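Local atomic coordinates of COG0546: Predicted phosphatases (Streptococcus pneumoniae, PDB entry 2AH5), a protein that is of unknown function but, as a haloacid dehalogenase-like hydrolase, is predicted to act as a phosphatase. Residues Q145-T149 and H150-P154. Residues are numbered along the deposited sequence; the frame is centred on the assembly and turned at random.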
loop_
_atom_site.group_PDB
_atom_site.type_symbol
_atom_site.label_atom_id
_atom_site.label_comp_id
_atom_site.label_asym_id
_atom_site.label_seq_id
_atom_site.Cartn_x
_atom_site.Cartn_y
_atom_site.Cartn_z
ATOM N N GLN A 145 -7.961 -6.346 -11.615
ATOM C CA GLN A 145 -7.841 -5.383 -12.696
ATOM C C GLN A 145 -6.430 -5.409 -13.336
ATOM O O GLN A 145 -6.302 -5.433 -14.576
ATOM C CB GLN A 145 -8.187 -3.992 -12.196
ATOM C CG GLN A 145 -8.117 -2.968 -13.319
ATOM C CD GLN A 145 -8.532 -1.583 -12.912
ATOM O OE1 GLN A 145 -8.856 -1.324 -11.745
ATOM N NE2 GLN A 145 -8.547 -0.668 -13.894
ATOM N N ALA A 146 -5.395 -5.374 -12.494
ATOM C CA ALA A 146 -4.006 -5.460 -12.959
ATOM C C ALA A 146 -3.775 -6.725 -13.800
ATOM O O ALA A 146 -3.228 -6.651 -14.906
ATOM C CB ALA A 146 -3.001 -5.379 -11.780
ATOM N N LEU A 147 -4.213 -7.875 -13.293
ATOM C CA LEU A 147 -4.002 -9.150 -13.983
ATOM C C LEU A 147 -4.715 -9.195 -15.338
ATOM O O LEU A 147 -4.086 -9.477 -16.378
ATOM C CB LEU A 147 -4.474 -10.322 -13.124
ATOM C CG LEU A 147 -3.704 -10.753 -11.867
ATOM C CD1 LEU A 147 -4.584 -11.713 -11.125
ATOM C CD2 LEU A 147 -2.384 -11.410 -12.254
ATOM N N GLN A 148 -6.012 -8.886 -15.323
ATOM C CA GLN A 148 -6.816 -8.900 -16.547
ATOM C C GLN A 148 -6.346 -7.894 -17.602
ATOM O O GLN A 148 -6.187 -8.258 -18.765
ATOM C CB GLN A 148 -8.300 -8.752 -16.217
ATOM C CG GLN A 148 -8.771 -9.920 -15.361
ATOM C CD GLN A 148 -10.210 -9.810 -14.917
ATOM O OE1 GLN A 148 -11.000 -9.040 -15.478
ATOM N NE2 GLN A 148 -10.562 -10.589 -13.902
ATOM N N THR A 149 -6.055 -6.660 -17.191
ATOM C CA THR A 149 -5.617 -5.642 -18.144
ATOM C C THR A 149 -4.318 -6.051 -18.846
ATOM O O THR A 149 -4.132 -5.728 -20.017
ATOM C CB THR A 149 -5.496 -4.246 -17.502
ATOM O OG1 THR A 149 -6.753 -3.923 -16.906
ATOM C CG2 THR A 149 -5.224 -3.211 -18.564
ATOM N N HIS A 150 -3.467 -6.803 -18.142
ATOM C CA HIS A 150 -2.165 -7.204 -18.674
ATOM C C HIS A 150 -2.109 -8.654 -19.124
ATOM O O HIS A 150 -1.024 -9.192 -19.411
ATOM C CB HIS A 150 -1.028 -6.791 -17.731
ATOM C CG HIS A 150 -0.898 -5.312 -17.637
ATOM N ND1 HIS A 150 -0.347 -4.558 -18.652
ATOM C CD2 HIS A 150 -1.386 -4.431 -16.731
ATOM C CE1 HIS A 150 -0.429 -3.277 -18.333
ATOM N NE2 HIS A 150 -1.063 -3.173 -17.175
ATOM N N GLN A 151 -3.289 -9.265 -19.183
ATOM C CA GLN A 151 -3.469 -10.595 -19.755
ATOM C C GLN A 151 -2.591 -11.602 -19.021
ATOM O O GLN A 151 -1.895 -12.384 -19.650
ATOM C CB GLN A 151 -3.120 -10.571 -21.249
ATOM C CG GLN A 151 -4.122 -9.817 -22.098
ATOM C CD GLN A 151 -3.753 -9.828 -23.580
ATOM O OE1 GLN A 151 -3.462 -10.874 -24.168
ATOM N NE2 GLN A 151 -3.806 -8.658 -24.194
ATOM N N LEU A 152 -2.625 -11.531 -17.686
ATOM C CA LEU A 152 -1.862 -12.421 -16.815
ATOM C C LEU A 152 -2.777 -13.389 -16.100
ATOM O O LEU A 152 -3.833 -12.989 -15.578
ATOM C CB LEU A 152 -1.118 -11.599 -15.744
ATOM C CG LEU A 152 -0.055 -10.600 -16.186
ATOM C CD1 LEU A 152 0.240 -9.609 -15.054
ATOM C CD2 LEU A 152 1.219 -11.385 -16.571
ATOM N N ALA A 153 -2.340 -14.642 -16.028
ATOM C CA ALA A 153 -2.929 -15.643 -15.113
ATOM C C ALA A 153 -2.375 -15.396 -13.716
ATOM O O ALA A 153 -1.249 -14.933 -13.578
ATOM C CB ALA A 153 -2.602 -17.041 -15.557
ATOM N N PRO A 154 -3.175 -15.672 -12.679
ATOM C CA PRO A 154 -2.727 -15.334 -11.322
ATOM C C PRO A 154 -1.371 -15.972 -10.955
ATOM O O PRO A 154 -0.566 -15.377 -10.234
ATOM C CB PRO A 154 -3.838 -15.897 -10.448
ATOM C CG PRO A 154 -5.025 -15.948 -11.315
ATOM C CD PRO A 154 -4.513 -16.280 -12.674
HETATM O O HOH W 1 -2.227 -6.375 -22.346
#
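L152 N donates to L147 O over 2.8 Å, nearly straight at 173°, and with this 6→1 bond the helix ends in a Schellman motif. Inside it sits the 5→2 bond from Q151 N to Q148 O (3.1 Å), whose donor stands above the carbonyl plane instead of on a lone pair. Q151 is the C' residue, and its positive phi (58°) turns the chain back across the helix end. One step earlier, H150 N still makes a bent helical bond to A146 O (3.2 Å).

Apolar contact follows from that reversal. L147 CD2 lies 3.7 Å from L152 CB, the two leucine side chains crossing at about a right angle, while the other methyl, CD1, reaches P154 CG more loosely at 4.3 Å. L147 and L152, the C3 and C'' residues of the motif, thus also make its common hydrophobic contact.

Two polar side chains fasten elsewhere: T149 back onto the helix, H150 onto strand 128-132. T149 has OG1 beside its own backbone N (chi1 -56°), which lets the hydroxyl donate back to Q145 O at 2.8 Å; T149 N reaches the same oxygen from the opposite face of its plane. The H150 ring brings CD2 to 3.4 Å from A146 O, which lies in the ring plane at its edge, and NE2 is hydrogen-bonded to the hydroxyl of Y130.

This is the C-terminal end of helix 139-149, where the chain heads for strand 157-161 of the parallel sheet. A146, L147 and L152 rest on F8 of strand 6-9, and Y130 of edge strand 128-132 touches A146 and T149.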